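Local coordinates for protein 433aa long hypothetical phosphoribosylglycinamide formyl transferase (Pyrococcus horikoshii, PDB 2DWC) that is of unproven function but belongs to the ATP-grasp family and holds adenosine-5'-diphosphate in a pocket of its ATP-grasp domain, at residues B[227-232]-B[262-267]; B[276-281]-B[290-295]; B[363-368]-B[405-410]. All blocks are in the same frame, centred on the assembly; numbering follows the deposited sequence.

Contact 1 of 3, residues B[227-232]-B[262-267]; sequences TTFPKP and IAKRIT
Phe229 and Thr227 pack on Ala263, Lys264 and Thr267 in a buried helix-on-sheet contact of the ATP-grasp region, between strand 225-238 and helix 253-270. The two run roughly antiparallel but well askew, the axes of strand 227-230 and helix 262-267 making 142° and coming within 9.9 Å of each other at closest approach.

Phe229 makes the apolar part of the contact. Its chi1 of -61° sets CG anti to the carbonyl carbon; the ring meets the helix through CE2 and CZ. Ala263 CB meets the ring at its edge, near the ring plane, 3.7 Å from Phe229 CE2. One residue further on, Lys264 CB lies 3.7 Å from Phe229 CZ, the two side chains crossing at about a right angle. The lysine chain then bends at chi2 and brings its CD into the plane of the ring, at the edge by CZ. That same Lys264 CD is 4.0 Å from Thr227 CB, so the aliphatic part of the lysine touches both strand residues. Its ammonium group turns elsewhere, to a salt bridge with Asp268.

The polar part is carried by water. Thr227 OG1 and Thr267 OG1 hold one water between them, at 2.7 Å and 2.8 Å respectively, while Thr227 CG2 rests 3.7 Å from Thr267 OG1. The two hydroxyls are thus linked across the contact without touching directly.

On the sheet side, Thr227 also packs on Arg217 and Phe229 on Glu213, both of the adjoining strand 209-219. On the helix side, Ala263 touches Met280 and Thr267 touches Phe276, so helix 253-270 lies over strand 274-283 as well as strand 225-238.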
loop_
_atom_site.group_PDB
_atom_site.type_symbol
_atom_site.label_atom_id
_atom_site.label_comp_id
_atom_site.label_asym_id
_atom_site.label_seq_id
_atom_site.Cartn_x
_atom_site.Cartn_y
_atom_site.Cartn_z
ATOM N N THR B 227 -9.944 -22.114 6.680
ATOM C CA THR B 227 -10.692 -20.963 6.191
ATOM C C THR B 227 -10.733 -19.933 7.331
ATOM O O THR B 227 -11.070 -20.272 8.478
ATOM C CB THR B 227 -12.127 -21.391 5.808
ATOM O OG1 THR B 227 -12.062 -22.537 4.947
ATOM C CG2 THR B 227 -12.875 -20.224 5.112
ATOM N N THR B 228 -10.415 -18.683 7.008
ATOM C CA THR B 228 -10.341 -17.609 7.997
ATOM C C THR B 228 -11.347 -16.548 7.665
ATOM O O THR B 228 -11.592 -16.222 6.496
ATOM C CB THR B 228 -8.884 -17.063 8.049
ATOM O OG1 THR B 228 -8.057 -18.135 8.439
ATOM C CG2 THR B 228 -8.721 -15.910 9.049
ATOM N N PHE B 229 -11.960 -16.004 8.723
ATOM C CA PHE B 229 -13.046 -15.069 8.560
ATOM C C PHE B 229 -12.891 -13.666 9.071
ATOM O O PHE B 229 -12.832 -13.445 10.311
ATOM C CB PHE B 229 -14.304 -15.647 9.234
ATOM C CG PHE B 229 -14.751 -16.960 8.636
ATOM C CD1 PHE B 229 -14.199 -18.166 9.080
ATOM C CD2 PHE B 229 -15.650 -16.967 7.590
ATOM C CE1 PHE B 229 -14.548 -19.368 8.472
ATOM C CE2 PHE B 229 -16.013 -18.163 6.963
ATOM C CZ PHE B 229 -15.457 -19.367 7.408
ATOM N N PRO B 230 -12.820 -12.683 8.150
ATOM C CA PRO B 230 -12.711 -11.278 8.573
ATOM C C PRO B 230 -14.087 -10.863 9.127
ATOM O O PRO B 230 -15.101 -11.573 8.942
ATOM C CB PRO B 230 -12.457 -10.504 7.258
ATOM C CG PRO B 230 -11.776 -11.530 6.371
ATOM C CD PRO B 230 -12.533 -12.849 6.709
ATOM N N LYS B 231 -14.160 -9.694 9.758
ATOM C CA LYS B 231 -15.461 -9.233 10.224
ATOM C C LYS B 231 -16.353 -8.961 8.997
ATOM O O LYS B 231 -15.872 -8.534 7.939
ATOM C CB LYS B 231 -15.291 -7.940 11.037
ATOM C CG LYS B 231 -14.717 -8.168 12.402
ATOM C CD LYS B 231 -15.884 -8.667 13.290
ATOM C CE LYS B 231 -15.505 -8.778 14.731
ATOM N NZ LYS B 231 -16.752 -9.066 15.531
ATOM N N PRO B 232 -17.667 -9.208 9.101
ATOM C CA PRO B 232 -18.576 -8.959 7.976
ATOM C C PRO B 232 -18.483 -7.482 7.499
ATOM O O PRO B 232 -18.276 -6.563 8.306
ATOM C CB PRO B 232 -19.976 -9.261 8.576
ATOM C CG PRO B 232 -19.683 -10.284 9.620
ATOM C CD PRO B 232 -18.375 -9.801 10.254
ATOM N N ILE B 262 -22.574 -19.912 7.481
ATOM C CA ILE B 262 -23.081 -20.002 6.099
ATOM C C ILE B 262 -21.915 -19.853 5.114
ATOM O O ILE B 262 -21.791 -20.628 4.143
ATOM C CB ILE B 262 -24.153 -18.920 5.859
ATOM C CG1 ILE B 262 -25.455 -19.370 6.550
ATOM C CG2 ILE B 262 -24.411 -18.715 4.361
ATOM C CD1 ILE B 262 -26.474 -18.334 6.666
ATOM N N ALA B 263 -21.063 -18.855 5.359
ATOM C CA ALA B 263 -19.893 -18.671 4.467
ATOM C C ALA B 263 -19.037 -19.945 4.449
ATOM O O ALA B 263 -18.602 -20.404 3.390
ATOM C CB ALA B 263 -19.021 -17.419 4.958
ATOM N N LYS B 264 -18.790 -20.552 5.610
ATOM C CA LYS B 264 -17.963 -21.758 5.651
ATOM C C LYS B 264 -18.546 -22.906 4.827
ATOM O O LYS B 264 -17.811 -23.615 4.117
ATOM C CB LYS B 264 -17.762 -22.208 7.110
ATOM C CG LYS B 264 -16.936 -23.501 7.298
ATOM C CD LYS B 264 -15.486 -23.318 6.951
ATOM C CE LYS B 264 -14.590 -24.374 7.641
ATOM N NZ LYS B 264 -14.899 -25.782 7.229
ATOM N N ARG B 265 -19.860 -23.090 4.924
ATOM C CA ARG B 265 -20.521 -24.170 4.175
ATOM C C ARG B 265 -20.369 -23.921 2.673
ATOM O O ARG B 265 -20.153 -24.853 1.910
ATOM C CB ARG B 265 -22.003 -24.240 4.543
ATOM C CG ARG B 265 -22.283 -25.035 5.826
ATOM C CD ARG B 265 -23.779 -25.042 6.091
ATOM N NE ARG B 265 -24.185 -25.993 7.112
ATOM C CZ ARG B 265 -24.037 -27.308 7.011
ATOM N NH1 ARG B 265 -23.475 -27.843 5.925
ATOM N NH2 ARG B 265 -24.477 -28.089 7.990
ATOM N N ILE B 266 -20.429 -22.656 2.272
ATOM C CA ILE B 266 -20.306 -22.324 0.852
ATOM C C ILE B 266 -18.870 -22.488 0.361
ATOM O O ILE B 266 -18.630 -23.108 -0.670
ATOM C CB ILE B 266 -20.782 -20.903 0.579
ATOM C CG1 ILE B 266 -22.317 -20.862 0.704
ATOM C CG2 ILE B 266 -20.345 -20.451 -0.850
ATOM C CD1 ILE B 266 -22.896 -19.437 0.855
ATOM N N THR B 267 -17.917 -21.922 1.086
ATOM C CA THR B 267 -16.536 -22.051 0.614
ATOM C C THR B 267 -16.006 -23.481 0.699
ATOM O O THR B 267 -15.175 -23.877 -0.115
ATOM C CB THR B 267 -15.593 -21.038 1.324
ATOM O OG1 THR B 267 -15.555 -21.304 2.724
ATOM C CG2 THR B 267 -16.100 -19.594 1.080
HETATM O O HOH W 1 -13.792 -23.423 3.106
#

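Contact 2 of 3, residues B[276-281]-B[290-295]; sequences FGVEMF and NEVSPR. With ADP (adenosine-5'-diphosphate), chain H.
Phe281 and Asn290 meet beside the bound ADP. Asn290 CB sits over one face of the Phe281 ring, 4.0 Å from its centroid. The amide is turned only 25° from the ring plane. With CG anti to the backbone N (chi1 172°), Asn290 brings its CG to 3.5 Å from Phe281 CZ. That same CZ is 3.6 Å from ADP C5, and next along the strand the Glu291 carboxylate lies beside ADP O3A.

One water, hydrogen-bonded to Asn290 ND2 and Glu279 OE1, connects the amide with the second shell; Glu279 is itself held by Thr212 and His235. Behind these groups the backbone sets the register. Asn290 and Glu291 both lie opposite Glu279, a classic beta bulge: Asn290 N gives a 2.8 Å bond to Glu279 O, and Glu279 N a 2.9 Å bond to Glu291 O. Further along, Gly277 and Ser293 form a hydrogen-bonded antiparallel pair, with Gly277 N to Ser293 O at 2.7 Å. Val278 and Val292 lie side by side on the opposite face from the two glutamates, their CG2 atoms 4.0 Å apart.

It is a bulged beta hairpin, 274-283 with 286-293, whose bulge residues Asn290 and Glu291 belong to the ADP pocket of the ATP-grasp fold.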
loop_
_atom_site.group_PDB
_atom_site.type_symbol
_atom_site.label_atom_id
_atom_site.label_comp_id
_atom_site.label_asym_id
_atom_site.label_seq_id
_atom_site.Cartn_x
_atom_site.Cartn_y
_atom_site.Cartn_z
ATOM N N PHE B 276 -13.105 -15.115 -0.951
ATOM C CA PHE B 276 -14.412 -15.199 -1.576
ATOM C C PHE B 276 -15.258 -14.060 -1.021
ATOM O O PHE B 276 -15.133 -13.727 0.150
ATOM C CB PHE B 276 -15.111 -16.529 -1.174
ATOM C CG PHE B 276 -14.485 -17.765 -1.766
ATOM C CD1 PHE B 276 -13.298 -18.278 -1.254
ATOM C CD2 PHE B 276 -15.079 -18.412 -2.845
ATOM C CE1 PHE B 276 -12.701 -19.428 -1.818
ATOM C CE2 PHE B 276 -14.489 -19.578 -3.417
ATOM C CZ PHE B 276 -13.303 -20.069 -2.895
ATOM N N GLY B 277 -16.106 -13.466 -1.842
ATOM C CA GLY B 277 -16.975 -12.421 -1.326
ATOM C C GLY B 277 -18.356 -13.094 -1.224
ATOM O O GLY B 277 -19.115 -13.161 -2.198
ATOM N N VAL B 278 -18.678 -13.631 -0.043
ATOM C CA VAL B 278 -19.994 -14.268 0.111
ATOM C C VAL B 278 -21.025 -13.220 0.510
ATOM O O VAL B 278 -20.920 -12.611 1.574
ATOM C CB VAL B 278 -19.917 -15.377 1.188
ATOM C CG1 VAL B 278 -21.255 -16.131 1.214
ATOM C CG2 VAL B 278 -18.722 -16.319 0.885
ATOM N N GLU B 279 -22.053 -13.048 -0.326
ATOM C CA GLU B 279 -23.071 -12.030 -0.123
ATOM C C GLU B 279 -24.244 -12.607 0.653
ATOM O O GLU B 279 -24.733 -13.657 0.289
ATOM C CB GLU B 279 -23.560 -11.531 -1.479
ATOM C CG GLU B 279 -22.523 -10.705 -2.269
ATOM C CD GLU B 279 -22.050 -9.506 -1.471
ATOM O OE1 GLU B 279 -22.904 -8.834 -0.840
ATOM O OE2 GLU B 279 -20.826 -9.238 -1.477
ATOM N N MET B 280 -24.676 -11.912 1.703
ATOM C CA MET B 280 -25.792 -12.377 2.524
ATOM C C MET B 280 -26.717 -11.241 2.932
ATOM O O MET B 280 -26.310 -10.078 2.960
ATOM C CB MET B 280 -25.247 -13.024 3.788
ATOM C CG MET B 280 -24.461 -14.298 3.516
ATOM S SD MET B 280 -23.793 -14.995 5.008
ATOM C CE MET B 280 -22.248 -15.649 4.526
ATOM N N PHE B 281 -27.974 -11.578 3.233
ATOM C CA PHE B 281 -28.936 -10.579 3.710
ATOM C C PHE B 281 -29.123 -10.873 5.206
ATOM O O PHE B 281 -29.179 -12.036 5.613
ATOM C CB PHE B 281 -30.310 -10.733 3.002
ATOM C CG PHE B 281 -30.246 -10.637 1.498
ATOM C CD1 PHE B 281 -29.438 -9.686 0.876
ATOM C CD2 PHE B 281 -31.060 -11.446 0.700
ATOM C CE1 PHE B 281 -29.441 -9.528 -0.516
ATOM C CE2 PHE B 281 -31.081 -11.302 -0.686
ATOM C CZ PHE B 281 -30.269 -10.335 -1.305
ATOM N N ASN B 290 -27.094 -15.029 -0.465
ATOM C CA ASN B 290 -27.602 -14.480 -1.697
ATOM C C ASN B 290 -26.789 -15.015 -2.861
ATOM O O ASN B 290 -27.303 -15.741 -3.692
ATOM C CB ASN B 290 -27.567 -12.952 -1.629
ATOM C CG ASN B 290 -27.897 -12.296 -2.952
ATOM O OD1 ASN B 290 -28.622 -12.852 -3.768
ATOM N ND2 ASN B 290 -27.381 -11.080 -3.153
ATOM N N GLU B 291 -25.509 -14.660 -2.922
ATOM C CA GLU B 291 -24.685 -15.175 -4.013
ATOM C C GLU B 291 -23.227 -15.106 -3.546
ATOM O O GLU B 291 -22.969 -14.820 -2.399
ATOM C CB GLU B 291 -24.906 -14.327 -5.262
ATOM C CG GLU B 291 -24.446 -12.887 -5.110
ATOM C CD GLU B 291 -24.830 -12.034 -6.304
ATOM O OE1 GLU B 291 -25.056 -12.608 -7.387
ATOM O OE2 GLU B 291 -24.887 -10.795 -6.165
ATOM N N VAL B 292 -22.271 -15.396 -4.417
ATOM C CA VAL B 292 -20.879 -15.343 -3.970
ATOM C C VAL B 292 -19.948 -15.029 -5.141
ATOM O O VAL B 292 -20.182 -15.472 -6.268
ATOM C CB VAL B 292 -20.481 -16.695 -3.289
ATOM C CG1 VAL B 292 -20.953 -17.829 -4.119
ATOM C CG2 VAL B 292 -18.951 -16.806 -3.108
ATOM N N SER B 293 -18.929 -14.223 -4.880
ATOM C CA SER B 293 -17.944 -13.933 -5.930
ATOM C C SER B 293 -16.696 -14.684 -5.482
ATOM O O SER B 293 -16.225 -14.507 -4.363
ATOM C CB SER B 293 -17.652 -12.437 -6.019
ATOM O OG SER B 293 -16.948 -12.209 -7.217
ATOM N N PRO B 294 -16.142 -15.562 -6.348
ATOM C CA PRO B 294 -14.955 -16.328 -5.965
ATOM C C PRO B 294 -13.640 -15.565 -6.162
ATOM O O PRO B 294 -12.696 -16.089 -6.757
ATOM C CB PRO B 294 -15.071 -17.567 -6.853
ATOM C CG PRO B 294 -15.563 -16.968 -8.137
ATOM C CD PRO B 294 -16.604 -15.954 -7.696
ATOM N N ARG B 295 -13.596 -14.360 -5.602
ATOM C CA ARG B 295 -12.425 -13.485 -5.731
ATOM C C ARG B 295 -12.707 -12.248 -4.930
ATOM O O ARG B 295 -13.832 -12.050 -4.463
ATOM C CB ARG B 295 -12.271 -13.099 -7.227
ATOM C CG ARG B 295 -13.515 -12.478 -7.903
ATOM C CD ARG B 295 -13.230 -12.325 -9.442
ATOM N NE ARG B 295 -14.341 -12.849 -10.207
ATOM C CZ ARG B 295 -14.426 -14.053 -10.788
ATOM N NH1 ARG B 295 -13.445 -15.003 -10.774
ATOM N NH2 ARG B 295 -15.578 -14.331 -11.360
HETATM P PB ADP H . -26.123 -8.745 -8.919
HETATM O O1B ADP H . -24.729 -9.238 -8.852
HETATM O O2B ADP H . -26.519 -7.230 -8.538
HETATM O O3B ADP H . -27.236 -9.465 -9.832
HETATM P PA ADP H . -28.254 -9.547 -7.281
HETATM O O1A ADP H . -29.061 -9.329 -8.502
HETATM O O2A ADP H . -28.434 -11.045 -6.724
HETATM O O3A ADP H . -26.676 -9.359 -7.538
HETATM O "O5'" ADP H . -28.666 -8.540 -6.099
HETATM C "C5'" ADP H . -28.588 -7.126 -6.293
HETATM C "C4'" ADP H . -29.376 -6.433 -5.182
HETATM O "O4'" ADP H . -30.796 -6.559 -5.362
HETATM C "C3'" ADP H . -29.087 -7.128 -3.852
HETATM O "O3'" ADP H . -27.846 -6.644 -3.333
HETATM C "C2'" ADP H . -30.250 -6.544 -3.056
HETATM O "O2'" ADP H . -30.023 -5.149 -2.840
HETATM C "C1'" ADP H . -31.389 -6.730 -4.061
HETATM N N9 ADP H . -31.933 -8.106 -3.999
HETATM C C8 ADP H . -31.588 -9.129 -4.775
HETATM N N7 ADP H . -32.308 -10.203 -4.442
HETATM C C5 ADP H . -33.117 -9.856 -3.453
HETATM C C6 ADP H . -34.073 -10.532 -2.696
HETATM N N6 ADP H . -34.363 -11.802 -2.957
HETATM N N1 ADP H . -34.717 -9.868 -1.726
HETATM C C2 ADP H . -34.466 -8.595 -1.482
HETATM N N3 ADP H . -33.567 -7.922 -2.183
HETATM C C4 ADP H . -32.883 -8.519 -3.163
HETATM O O HOH W 2 -25.729 -8.936 -1.307
#

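Contact 3 of 3, residues B[363-368]-B[405-410]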
loop_
_atom_site.group_PDB
_atom_site.type_symbol
_atom_site.label_atom_id
_atom_site.label_comp_id
_atom_site.label_asym_id
_atom_site.label_seq_id
_atom_site.Cartn_x
_atom_site.Cartn_y
_atom_site.Cartn_z
ATOM N N VAL B 363 -8.307 20.375 -2.103
ATOM C CA VAL B 363 -7.868 21.139 -0.924
ATOM C C VAL B 363 -8.826 20.807 0.229
ATOM O O VAL B 363 -8.399 20.460 1.345
ATOM C CB VAL B 363 -7.883 22.661 -1.183
ATOM C CG1 VAL B 363 -7.581 23.396 0.153
ATOM C CG2 VAL B 363 -6.753 23.013 -2.175
ATOM N N LYS B 364 -10.128 20.892 -0.027
ATOM C CA LYS B 364 -11.100 20.537 1.033
ATOM C C LYS B 364 -11.179 19.058 1.343
ATOM O O LYS B 364 -11.135 18.626 2.510
ATOM C CB LYS B 364 -12.478 21.057 0.637
ATOM C CG LYS B 364 -12.552 22.549 0.787
ATOM C CD LYS B 364 -13.889 23.093 0.299
ATOM C CE LYS B 364 -13.989 24.602 0.558
ATOM N NZ LYS B 364 -15.229 25.151 -0.072
ATOM N N ALA B 365 -11.205 18.234 0.295
ATOM C CA ALA B 365 -11.362 16.806 0.537
ATOM C C ALA B 365 -10.175 16.180 1.266
ATOM O O ALA B 365 -10.360 15.323 2.133
ATOM C CB ALA B 365 -11.617 16.063 -0.827
ATOM N N LEU B 366 -8.954 16.585 0.911
ATOM C CA LEU B 366 -7.771 15.986 1.537
ATOM C C LEU B 366 -7.346 16.664 2.838
ATOM O O LEU B 366 -6.300 16.359 3.396
ATOM C CB LEU B 366 -6.602 15.901 0.522
ATOM C CG LEU B 366 -6.980 15.090 -0.741
ATOM C CD1 LEU B 366 -5.695 14.885 -1.584
ATOM C CD2 LEU B 366 -7.552 13.705 -0.389
ATOM N N SER B 367 -8.167 17.603 3.310
ATOM C CA SER B 367 -7.898 18.279 4.591
ATOM C C SER B 367 -8.729 17.596 5.697
ATOM O O SER B 367 -8.552 17.858 6.898
ATOM C CB SER B 367 -8.266 19.780 4.490
ATOM O OG SER B 367 -7.272 20.532 3.813
ATOM N N VAL B 368 -9.650 16.732 5.296
ATOM C CA VAL B 368 -10.481 15.977 6.256
ATOM C C VAL B 368 -9.614 14.941 6.972
ATOM O O VAL B 368 -8.981 14.053 6.340
ATOM C CB VAL B 368 -11.651 15.281 5.525
ATOM C CG1 VAL B 368 -12.483 14.420 6.518
ATOM C CG2 VAL B 368 -12.521 16.341 4.815
ATOM N N GLU B 405 -18.417 9.292 2.850
ATOM C CA GLU B 405 -19.397 9.920 1.964
ATOM C C GLU B 405 -19.124 11.406 1.758
ATOM O O GLU B 405 -19.177 11.919 0.619
ATOM C CB GLU B 405 -20.809 9.747 2.527
ATOM C CG GLU B 405 -21.881 10.314 1.638
ATOM C CD GLU B 405 -23.256 10.139 2.264
ATOM O OE1 GLU B 405 -23.358 10.216 3.510
ATOM O OE2 GLU B 405 -24.228 9.934 1.510
ATOM N N MET B 406 -18.835 12.132 2.849
ATOM C CA MET B 406 -18.565 13.547 2.739
ATOM C C MET B 406 -17.336 13.828 1.870
ATOM O O MET B 406 -17.364 14.725 1.042
ATOM C CB MET B 406 -18.395 14.152 4.142
ATOM C CG MET B 406 -17.853 15.560 4.127
ATOM S SD MET B 406 -17.700 16.253 5.796
ATOM C CE MET B 406 -16.101 15.522 6.416
ATOM N N VAL B 407 -16.257 13.070 2.073
ATOM C CA VAL B 407 -15.035 13.244 1.266
ATOM C C VAL B 407 -15.319 12.961 -0.220
ATOM O O VAL B 407 -14.922 13.738 -1.103
ATOM C CB VAL B 407 -13.890 12.311 1.794
ATOM C CG1 VAL B 407 -12.667 12.336 0.816
ATOM C CG2 VAL B 407 -13.433 12.806 3.177
ATOM N N ALA B 408 -16.034 11.886 -0.517
ATOM C CA ALA B 408 -16.334 11.602 -1.917
ATOM C C ALA B 408 -17.133 12.731 -2.547
ATOM O O ALA B 408 -16.880 13.121 -3.690
ATOM C CB ALA B 408 -17.101 10.290 -2.054
ATOM N N HIS B 409 -18.124 13.237 -1.815
ATOM C CA HIS B 409 -18.955 14.311 -2.345
ATOM C C HIS B 409 -18.254 15.659 -2.531
ATOM O O HIS B 409 -18.797 16.531 -3.195
ATOM C CB HIS B 409 -20.218 14.456 -1.485
ATOM C CG HIS B 409 -21.181 13.319 -1.653
ATOM N ND1 HIS B 409 -22.267 13.130 -0.819
ATOM C CD2 HIS B 409 -21.231 12.318 -2.564
ATOM C CE1 HIS B 409 -22.939 12.060 -1.211
ATOM N NE2 HIS B 409 -22.334 11.549 -2.266
ATOM N N MET B 410 -17.058 15.832 -1.954
ATOM C CA MET B 410 -16.291 17.045 -2.122
ATOM C C MET B 410 -15.504 17.048 -3.437
ATOM O O MET B 410 -14.941 18.076 -3.842
ATOM C CB MET B 410 -15.302 17.188 -0.968
ATOM C CG MET B 410 -15.976 17.539 0.360
ATOM S SD MET B 410 -14.723 17.621 1.670
ATOM C CE MET B 410 -15.637 18.214 3.073
#
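Val368 and Ala365 pack against Met406, Val407 and Met410 in the PurT-type C-terminal region. Helix 362-365 runs out into a type I beta turn, Ala365 to Val368, and this turn lies against the C-terminal part of helix 397-409.

The apolar contacts fall into two groups. Val368 forms the first: its CG1 is 3.8 Å from Val407 CG2, the two valines pointing in opposite directions as they pass. Met406 approaches the same branch, its chain bent at chi3 (81°) to put CE 3.8 Å from Val368 CG1, and Met410 CE closes on the other branch, CG2. In the second group Ala365 CB lies 3.9 Å from Met410 CB, with Val407 CG1 4.2 Å from the same Ala365 CB.

Hydrogen bonds between the two segments are absent; the backbone bonds lie within each. Ser367 N bonds to Lys364 O where the first helix ends, and in the second segment Met410 N bonds to Val407 O. The two segments therefore meet by van der Waals packing.

Around them, Val407 continues inward onto Ala371, Val373 and Ala390 of the underlying strands. The short helix also faces the dimer interface: Val363 N bonds to Asp9, and Ser367 OG to Glu221, both of the second subunit.

The sulfur of Met410 touches backbone. The side chain is extended beyond CG, and its SD passes 3.6 Å from Ala365 CA and 3.8 Å from Lys364 O.

Contacts 1 and 2 belong to one buried block. Their centres are 10 Å apart, and helix 253-270, which supplies half of contact 1, leads directly into strand 274-283 of contact 2; Ile266 on Val278 and Ile262 on Met280 join them. Contact 3 stands apart, with its nearest atoms about 17 Å from contact 1 and about 19 Å from contact 2, in the C-terminal region near the second subunit and partly exposed. The chemistry differs accordingly. Backbone hydrogen bonds dominate the hairpin at the nucleotide, contact 1 combines an aromatic ring with a water bridge, and contact 3 relies on aliphatic and methionine side chains.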